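Local coordinates for protein nicotinate phosphoribosyltransferase (Saccharomyces cerevisiae, PDB 1VLP) that catalyses the ATP-dependent formation of nicotinate ribonucleotide from nicotinate and phosphoribosyl diphosphate, the first step of NAD synthesis from nicotinic acid, at residues F180-T191 / R217-N227; L169-F180 / Q205-G213. All coordinates share one frame; numbering follows the deposited sequence.

Contact 1 of 2, residues F180-T191 / R217-N227; sequences FDNGIRFSEFGT and RNKSLLLGTSN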
# COMPACT_ATOMS: atom_id res chain seq x y z
N PHE A 180 14.88 -3.71 16.41
CA PHE A 180 15.20 -2.72 17.43
C PHE A 180 16.67 -2.83 17.88
O PHE A 180 17.34 -1.82 18.03
CB PHE A 180 14.28 -2.87 18.61
CG PHE A 180 12.83 -2.57 18.35
CD1 PHE A 180 12.40 -1.59 17.45
CD2 PHE A 180 11.88 -3.28 19.05
CE1 PHE A 180 11.06 -1.35 17.30
CE2 PHE A 180 10.56 -3.05 18.87
CZ PHE A 180 10.15 -2.09 18.02
N ASP A 181 17.19 -4.04 18.04
CA ASP A 181 18.63 -4.20 18.36
C ASP A 181 19.58 -3.63 17.34
O ASP A 181 20.71 -3.28 17.66
CB ASP A 181 19.02 -5.65 18.47
CG ASP A 181 18.33 -6.34 19.57
OD1 ASP A 181 17.81 -5.68 20.49
OD2 ASP A 181 18.30 -7.57 19.48
N ASN A 182 19.14 -3.57 16.09
CA ASN A 182 19.90 -2.98 15.01
C ASN A 182 19.55 -1.52 14.74
O ASN A 182 19.99 -0.93 13.74
CB ASN A 182 19.69 -3.86 13.78
CG ASN A 182 20.53 -5.12 13.84
OD1 ASN A 182 21.66 -5.12 13.39
ND2 ASN A 182 19.98 -6.19 14.39
N GLY A 183 18.78 -0.92 15.65
CA GLY A 183 18.38 0.48 15.53
C GLY A 183 17.56 0.81 14.30
O GLY A 183 17.60 1.93 13.82
N ILE A 184 16.80 -0.16 13.82
CA ILE A 184 16.03 -0.05 12.61
C ILE A 184 14.69 0.69 12.89
O ILE A 184 13.95 0.26 13.75
CB ILE A 184 15.73 -1.41 11.96
CG1 ILE A 184 17.01 -2.23 11.69
CG2 ILE A 184 14.91 -1.23 10.72
CD1 ILE A 184 17.99 -1.66 10.79
N ARG A 185 14.42 1.76 12.14
CA ARG A 185 13.16 2.51 12.24
C ARG A 185 12.23 1.91 11.16
O ARG A 185 12.51 1.97 9.95
CB ARG A 185 13.36 4.03 12.02
CG ARG A 185 14.22 4.69 13.04
CD ARG A 185 14.11 6.20 12.91
NE ARG A 185 13.39 6.77 14.03
CZ ARG A 185 12.67 7.89 13.98
NH1 ARG A 185 12.53 8.57 12.84
NH2 ARG A 185 12.05 8.31 15.08
N PHE A 186 11.13 1.30 11.60
CA PHE A 186 10.26 0.59 10.69
C PHE A 186 8.82 0.80 11.02
O PHE A 186 8.45 1.15 12.16
CB PHE A 186 10.56 -0.93 10.63
CG PHE A 186 10.16 -1.69 11.85
CD1 PHE A 186 11.02 -1.73 12.96
CD2 PHE A 186 8.91 -2.33 11.94
CE1 PHE A 186 10.68 -2.38 14.10
CE2 PHE A 186 8.57 -3.02 13.11
CZ PHE A 186 9.43 -3.02 14.17
N SER A 187 8.00 0.59 10.01
CA SER A 187 6.56 0.50 10.19
C SER A 187 6.01 -0.81 9.64
O SER A 187 6.57 -1.41 8.72
CB SER A 187 5.88 1.71 9.55
OG SER A 187 6.04 1.62 8.15
N GLU A 188 4.92 -1.27 10.24
CA GLU A 188 4.15 -2.40 9.77
C GLU A 188 3.28 -1.97 8.61
O GLU A 188 2.68 -0.89 8.62
CB GLU A 188 3.26 -2.89 10.95
CG GLU A 188 2.58 -4.22 10.68
CD GLU A 188 1.33 -4.13 9.84
OE1 GLU A 188 0.64 -3.07 9.78
OE2 GLU A 188 1.04 -5.14 9.21
N PHE A 189 3.26 -2.78 7.57
CA PHE A 189 2.66 -2.39 6.28
C PHE A 189 1.89 -3.54 5.61
O PHE A 189 1.70 -3.53 4.36
CB PHE A 189 3.85 -1.97 5.39
CG PHE A 189 3.51 -1.30 4.08
CD1 PHE A 189 2.34 -0.51 3.89
CD2 PHE A 189 4.42 -1.44 3.01
CE1 PHE A 189 2.09 0.10 2.65
CE2 PHE A 189 4.17 -0.82 1.77
CZ PHE A 189 3.01 -0.05 1.60
N GLY A 190 1.51 -4.55 6.39
CA GLY A 190 1.00 -5.80 5.84
C GLY A 190 -0.51 -5.96 5.69
O GLY A 190 -0.99 -7.06 5.49
N THR A 191 -1.28 -4.86 5.72
CA THR A 191 -2.74 -4.99 5.65
C THR A 191 -3.21 -5.79 4.41
O THR A 191 -3.97 -6.77 4.52
CB THR A 191 -3.45 -3.63 5.69
OG1 THR A 191 -3.10 -2.97 6.90
CG2 THR A 191 -4.97 -3.79 5.56
N ARG A 217 14.12 2.78 24.55
CA ARG A 217 14.85 2.64 23.31
C ARG A 217 13.97 2.40 22.09
O ARG A 217 14.16 3.02 21.03
CB ARG A 217 15.86 1.50 23.41
CG ARG A 217 16.74 1.39 22.15
CD ARG A 217 17.58 0.18 22.22
NE ARG A 217 16.80 -1.00 21.92
CZ ARG A 217 17.34 -2.18 21.66
NH1 ARG A 217 18.66 -2.31 21.64
NH2 ARG A 217 16.56 -3.20 21.38
N ASN A 218 12.95 1.58 22.28
CA ASN A 218 12.21 0.96 21.16
C ASN A 218 11.06 1.82 20.64
O ASN A 218 10.71 1.76 19.47
CB ASN A 218 11.69 -0.40 21.56
CG ASN A 218 12.81 -1.39 21.83
OD1 ASN A 218 13.97 -1.13 21.47
ND2 ASN A 218 12.47 -2.54 22.42
N LYS A 219 10.47 2.65 21.52
CA LYS A 219 9.31 3.46 21.10
C LYS A 219 9.60 4.31 19.90
O LYS A 219 8.75 4.39 19.02
CB LYS A 219 8.77 4.32 22.25
CG LYS A 219 7.93 3.49 23.16
CD LYS A 219 7.27 4.37 24.24
CE LYS A 219 6.45 3.58 25.27
NZ LYS A 219 6.00 2.23 24.75
N SER A 220 10.77 4.93 19.88
CA SER A 220 11.15 5.80 18.78
C SER A 220 11.61 5.06 17.51
O SER A 220 11.78 5.68 16.46
CB SER A 220 12.20 6.83 19.20
OG SER A 220 13.44 6.23 19.51
N LEU A 221 11.86 3.76 17.62
CA LEU A 221 12.22 2.96 16.45
C LEU A 221 10.97 2.46 15.68
O LEU A 221 11.00 2.28 14.47
CB LEU A 221 13.10 1.78 16.89
CG LEU A 221 14.40 2.18 17.62
CD1 LEU A 221 15.18 0.97 18.04
CD2 LEU A 221 15.28 3.08 16.77
N LEU A 222 9.89 2.18 16.41
CA LEU A 222 8.64 1.80 15.78
C LEU A 222 7.95 3.11 15.31
O LEU A 222 7.49 3.94 16.12
CB LEU A 222 7.75 1.01 16.75
CG LEU A 222 6.39 0.71 16.14
CD1 LEU A 222 6.53 -0.24 14.92
CD2 LEU A 222 5.45 0.15 17.13
N LEU A 223 7.94 3.29 14.01
CA LEU A 223 7.34 4.46 13.42
C LEU A 223 5.84 4.40 13.57
O LEU A 223 5.17 5.44 13.74
CB LEU A 223 7.71 4.57 11.95
CG LEU A 223 9.22 4.73 11.75
CD1 LEU A 223 9.54 4.75 10.24
CD2 LEU A 223 9.74 5.94 12.45
N GLY A 224 5.32 3.18 13.45
CA GLY A 224 3.88 2.90 13.52
C GLY A 224 3.42 1.82 12.58
O GLY A 224 4.14 0.84 12.30
N THR A 225 2.18 1.98 12.10
CA THR A 225 1.58 1.04 11.15
C THR A 225 0.86 1.82 10.08
O THR A 225 0.28 2.90 10.34
CB THR A 225 0.62 -0.00 11.81
OG1 THR A 225 -0.04 -0.80 10.81
CG2 THR A 225 -0.34 0.64 12.72
N SER A 226 0.87 1.26 8.88
CA SER A 226 0.02 1.83 7.84
C SER A 226 -1.48 1.68 8.10
O SER A 226 -2.29 2.42 7.56
CB SER A 226 0.37 1.30 6.45
OG SER A 226 -0.01 -0.03 6.28
N ASN A 227 -1.86 0.72 8.93
CA ASN A 227 -3.27 0.44 9.14
C ASN A 227 -3.82 1.40 10.20
O ASN A 227 -3.45 1.34 11.41
CB ASN A 227 -3.44 -1.02 9.54
CG ASN A 227 -4.90 -1.41 9.65
OD1 ASN A 227 -5.61 -0.93 10.53
ND2 ASN A 227 -5.36 -2.28 8.74
O HOH W 1 21.21 -3.83 20.30
O HOH W 2 -0.46 -2.45 7.56
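F180 meets N218 and L221 where helix 168-181 ends, before the turn that leads into strand 186-188. Followed outward, its CB lies 3.4 Å from N218 OD1; CG and CD2 lie under the N218 amide, whose plane is stacked 19° from the ring, while N218 CB sits over the ring centre as a CH-pi contact. On CD1 comes L221 CB at 3.5 Å, and CE1 and CZ reach L222 CB. R217 NH2 makes a salt bridge to the anti lone pair of D181 OD1 (2.9 Å, 170°); R217 NE donates to N218 OD1 and A210 O takes ND2, holding both ends of the amide on the ring. Beyond, strands 186-188 and 222-225 pair in parallel, with bonds such as F186 N to L221 O and S226 N to E188 O. With CG anti to its backbone N (chi1 -170°) and a bend at chi2, E188 runs beside T225, whose OG1 donates to OE1 at 2.6 Å. A water joins E188 OE1, T191 OG1 and S226 OG; D25 also bonds S226 OG. F189, which probably binds nicotinate as in related enzymes, turns its ring edge to S226 OG. The chemistry thus changes from an aromatic, salt-bridged end to a buried polar network beside the probable nicotinate pocket.

Contact 2 of 2, residues L169-F180 / Q205-G213; sequences LEQAEKKAETLF and QGIMKAVNG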
# COMPACT_ATOMS: atom_id res chain seq x y z
N LEU A 169 2.25 -14.53 17.39
CA LEU A 169 2.65 -13.37 18.21
C LEU A 169 4.18 -13.37 18.51
O LEU A 169 4.86 -12.36 18.33
CB LEU A 169 1.82 -13.34 19.49
CG LEU A 169 1.97 -12.15 20.45
CD1 LEU A 169 0.74 -12.28 21.36
CD2 LEU A 169 3.26 -12.22 21.25
N GLU A 170 4.67 -14.52 18.98
CA GLU A 170 6.08 -14.72 19.32
C GLU A 170 7.04 -14.49 18.14
O GLU A 170 8.14 -13.91 18.30
CB GLU A 170 6.25 -16.13 19.85
CG GLU A 170 5.55 -16.40 21.21
CD GLU A 170 4.02 -16.61 21.18
OE1 GLU A 170 3.35 -16.74 20.12
OE2 GLU A 170 3.44 -16.64 22.30
N GLN A 171 6.61 -14.93 16.95
CA GLN A 171 7.42 -14.75 15.74
C GLN A 171 7.57 -13.27 15.35
O GLN A 171 8.66 -12.79 14.98
CB GLN A 171 6.79 -15.58 14.62
CG GLN A 171 7.44 -15.40 13.31
CD GLN A 171 6.87 -16.35 12.27
OE1 GLN A 171 7.36 -17.47 12.10
NE2 GLN A 171 5.81 -15.94 11.62
N ALA A 172 6.46 -12.54 15.44
CA ALA A 172 6.49 -11.11 15.20
C ALA A 172 7.34 -10.38 16.24
O ALA A 172 8.11 -9.46 15.89
CB ALA A 172 5.08 -10.53 15.16
N GLU A 173 7.18 -10.75 17.50
CA GLU A 173 7.96 -10.19 18.59
C GLU A 173 9.47 -10.34 18.38
O GLU A 173 10.24 -9.37 18.51
CB GLU A 173 7.56 -10.82 19.90
CG GLU A 173 8.24 -10.18 21.09
CD GLU A 173 8.05 -10.95 22.40
OE1 GLU A 173 7.49 -12.08 22.41
OE2 GLU A 173 8.48 -10.43 23.44
N LYS A 174 9.88 -11.53 17.98
CA LYS A 174 11.29 -11.81 17.69
C LYS A 174 11.82 -10.97 16.55
O LYS A 174 12.94 -10.47 16.63
CB LYS A 174 11.50 -13.31 17.39
CG LYS A 174 12.90 -13.62 16.93
CD LYS A 174 13.20 -15.09 16.92
CE LYS A 174 14.65 -15.41 16.52
NZ LYS A 174 14.68 -16.87 16.17
N LYS A 175 11.02 -10.80 15.48
CA LYS A 175 11.41 -9.96 14.36
C LYS A 175 11.61 -8.53 14.84
O LYS A 175 12.64 -7.93 14.60
CB LYS A 175 10.37 -9.98 13.25
CG LYS A 175 10.29 -11.37 12.60
CD LYS A 175 9.22 -11.39 11.53
CE LYS A 175 9.03 -12.74 10.94
NZ LYS A 175 7.84 -12.76 10.00
N ALA A 176 10.62 -8.01 15.55
CA ALA A 176 10.67 -6.65 16.06
C ALA A 176 11.92 -6.45 16.95
O ALA A 176 12.61 -5.46 16.82
CB ALA A 176 9.42 -6.33 16.78
N GLU A 177 12.21 -7.41 17.79
CA GLU A 177 13.33 -7.29 18.71
C GLU A 177 14.63 -7.25 17.96
O GLU A 177 15.51 -6.50 18.32
CB GLU A 177 13.30 -8.40 19.74
CG GLU A 177 12.11 -8.25 20.70
CD GLU A 177 12.12 -9.18 21.88
OE1 GLU A 177 13.02 -10.05 21.94
OE2 GLU A 177 11.24 -9.00 22.77
N THR A 178 14.76 -8.04 16.90
CA THR A 178 15.97 -7.97 16.09
C THR A 178 16.14 -6.60 15.44
O THR A 178 17.24 -6.01 15.41
CB THR A 178 16.01 -9.09 15.06
OG1 THR A 178 15.93 -10.35 15.75
CG2 THR A 178 17.29 -9.07 14.23
N LEU A 179 15.04 -6.10 14.88
CA LEU A 179 15.04 -4.81 14.24
C LEU A 179 15.49 -3.73 15.24
O LEU A 179 16.39 -2.97 14.94
CB LEU A 179 13.65 -4.56 13.64
CG LEU A 179 13.28 -5.40 12.42
CD1 LEU A 179 11.74 -5.38 12.15
CD2 LEU A 179 14.03 -4.97 11.19
N PHE A 180 14.88 -3.71 16.41
CA PHE A 180 15.20 -2.72 17.43
C PHE A 180 16.67 -2.83 17.88
O PHE A 180 17.34 -1.82 18.03
CB PHE A 180 14.28 -2.87 18.61
CG PHE A 180 12.83 -2.57 18.35
CD1 PHE A 180 12.40 -1.59 17.45
CD2 PHE A 180 11.88 -3.28 19.05
CE1 PHE A 180 11.06 -1.35 17.30
CE2 PHE A 180 10.56 -3.05 18.87
CZ PHE A 180 10.15 -2.09 18.02
N GLN A 205 0.20 -7.26 18.34
CA GLN A 205 0.51 -7.70 19.72
C GLN A 205 1.96 -8.04 19.94
O GLN A 205 2.56 -7.58 20.94
CB GLN A 205 -0.40 -8.87 20.14
CG GLN A 205 -1.83 -8.48 20.30
CD GLN A 205 -2.68 -9.67 20.78
OE1 GLN A 205 -2.27 -10.37 21.69
NE2 GLN A 205 -3.81 -9.92 20.13
N GLY A 206 2.57 -8.76 19.00
CA GLY A 206 4.00 -9.15 19.11
C GLY A 206 4.97 -8.01 19.05
O GLY A 206 5.90 -7.89 19.86
N ILE A 207 4.68 -7.12 18.13
CA ILE A 207 5.49 -5.90 17.93
C ILE A 207 5.40 -5.07 19.22
O ILE A 207 6.43 -4.66 19.77
CB ILE A 207 5.04 -5.10 16.68
CG1 ILE A 207 5.40 -5.86 15.37
CG2 ILE A 207 5.68 -3.67 16.67
CD1 ILE A 207 4.71 -5.37 14.13
N MSE A 208 4.19 -4.84 19.72
CA MSE A 208 4.05 -3.99 20.90
C MSE A 208 4.71 -4.67 22.11
O MSE A 208 5.24 -4.00 22.97
CB MSE A 208 2.59 -3.70 21.21
CG MSE A 208 1.86 -2.91 20.12
SE MSE A 208 2.88 -1.43 19.35
CE MSE A 208 2.98 -0.27 21.00
N LYS A 209 4.68 -5.99 22.17
CA LYS A 209 5.31 -6.73 23.28
C LYS A 209 6.81 -6.49 23.21
O LYS A 209 7.46 -6.31 24.22
CB LYS A 209 5.02 -8.25 23.21
CG LYS A 209 5.61 -9.00 24.40
CD LYS A 209 5.29 -10.49 24.45
CE LYS A 209 6.06 -11.19 25.65
NZ LYS A 209 5.37 -11.13 26.95
N ALA A 210 7.35 -6.49 22.00
CA ALA A 210 8.74 -6.11 21.75
C ALA A 210 9.06 -4.65 22.18
O ALA A 210 10.06 -4.39 22.86
CB ALA A 210 9.08 -6.35 20.27
N VAL A 211 8.23 -3.70 21.75
CA VAL A 211 8.42 -2.32 22.13
C VAL A 211 8.53 -2.19 23.67
O VAL A 211 9.43 -1.55 24.21
CB VAL A 211 7.28 -1.44 21.60
CG1 VAL A 211 7.40 -0.03 22.17
CG2 VAL A 211 7.30 -1.37 20.05
N ASN A 212 7.57 -2.81 24.36
CA ASN A 212 7.39 -2.67 25.80
C ASN A 212 8.37 -3.45 26.65
O ASN A 212 8.41 -3.24 27.87
CB ASN A 212 5.94 -2.96 26.16
CG ASN A 212 5.02 -1.83 25.67
OD1 ASN A 212 5.41 -0.67 25.75
ND2 ASN A 212 3.85 -2.17 25.12
N GLY A 213 9.22 -4.24 26.00
CA GLY A 213 10.40 -4.84 26.65
C GLY A 213 11.49 -3.78 26.87
O GLY A 213 12.33 -3.96 27.72
O HOH W 3 12.04 -6.00 23.68
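A210 packs as a knob into the hole formed by E173, A176, E177 and F180 of helix 168-181. The apolar contacts centre there: A176 CB stands 3.5 Å from A210 CB and E177 CG 3.6 Å from it, while the F180 ring presents its edge to the same methyl and its CZ to V211 CG2. At the other end, L169 CD1 lies against Q205 CB. Backbone contacts are CA-H...O in kind. G206 CA approaches L169 O at 3.4 Å and E173 CA approaches G206 O at 3.3 Å; a CB on G206 would clash with L169 O, so glycine lets the axes close to 7.1 Å at a crossing angle of -45°. Extended with CG anti to its backbone N (chi1 -175°), E173 crosses K209 obliquely, its carboxylate oxygens against the lysine methylenes, OE2 3.3 Å from CG, while OE2 and NZ stay 4.7 Å apart. An alanine in place of E173 would probably leave the K209 methylenes without their carboxylate cover and K209 without this nearby opposite charge. A water at the edge of the interface donates to A210 O and weakly to E177 OE2. With no direct hydrogen bond between the helices, their union rests on close small-residue packing, supplemented at most by weak electrostatics.

Overall arrangement
Contacts 1 and 2 have centres 10 Å apart and share F180, near the end of helix 168-181. Along the chain their segments alternate: helix 168-181, strand 186-188, helix 197-213, then helix 215-218 and strand 222-225. The two parallel strands joined through helix 197-213 form a beta-alpha-beta crossover in the parallel sheet; T225 also bonds the backbones of K237 and I239, consistent with this family's barrel. Contact 1 holds the strand pair and adjoining helix ends, contact 2 the packing of the connecting helix on the preceding one. Probable hydrogen bonds from I184 N to L179 O, in the Schellman motif, and from N218 ND2 to A210 O join them. F189 follows strand 186-188, its side chain about 4 Å from that of R306, consistent with a nicotinate pocket.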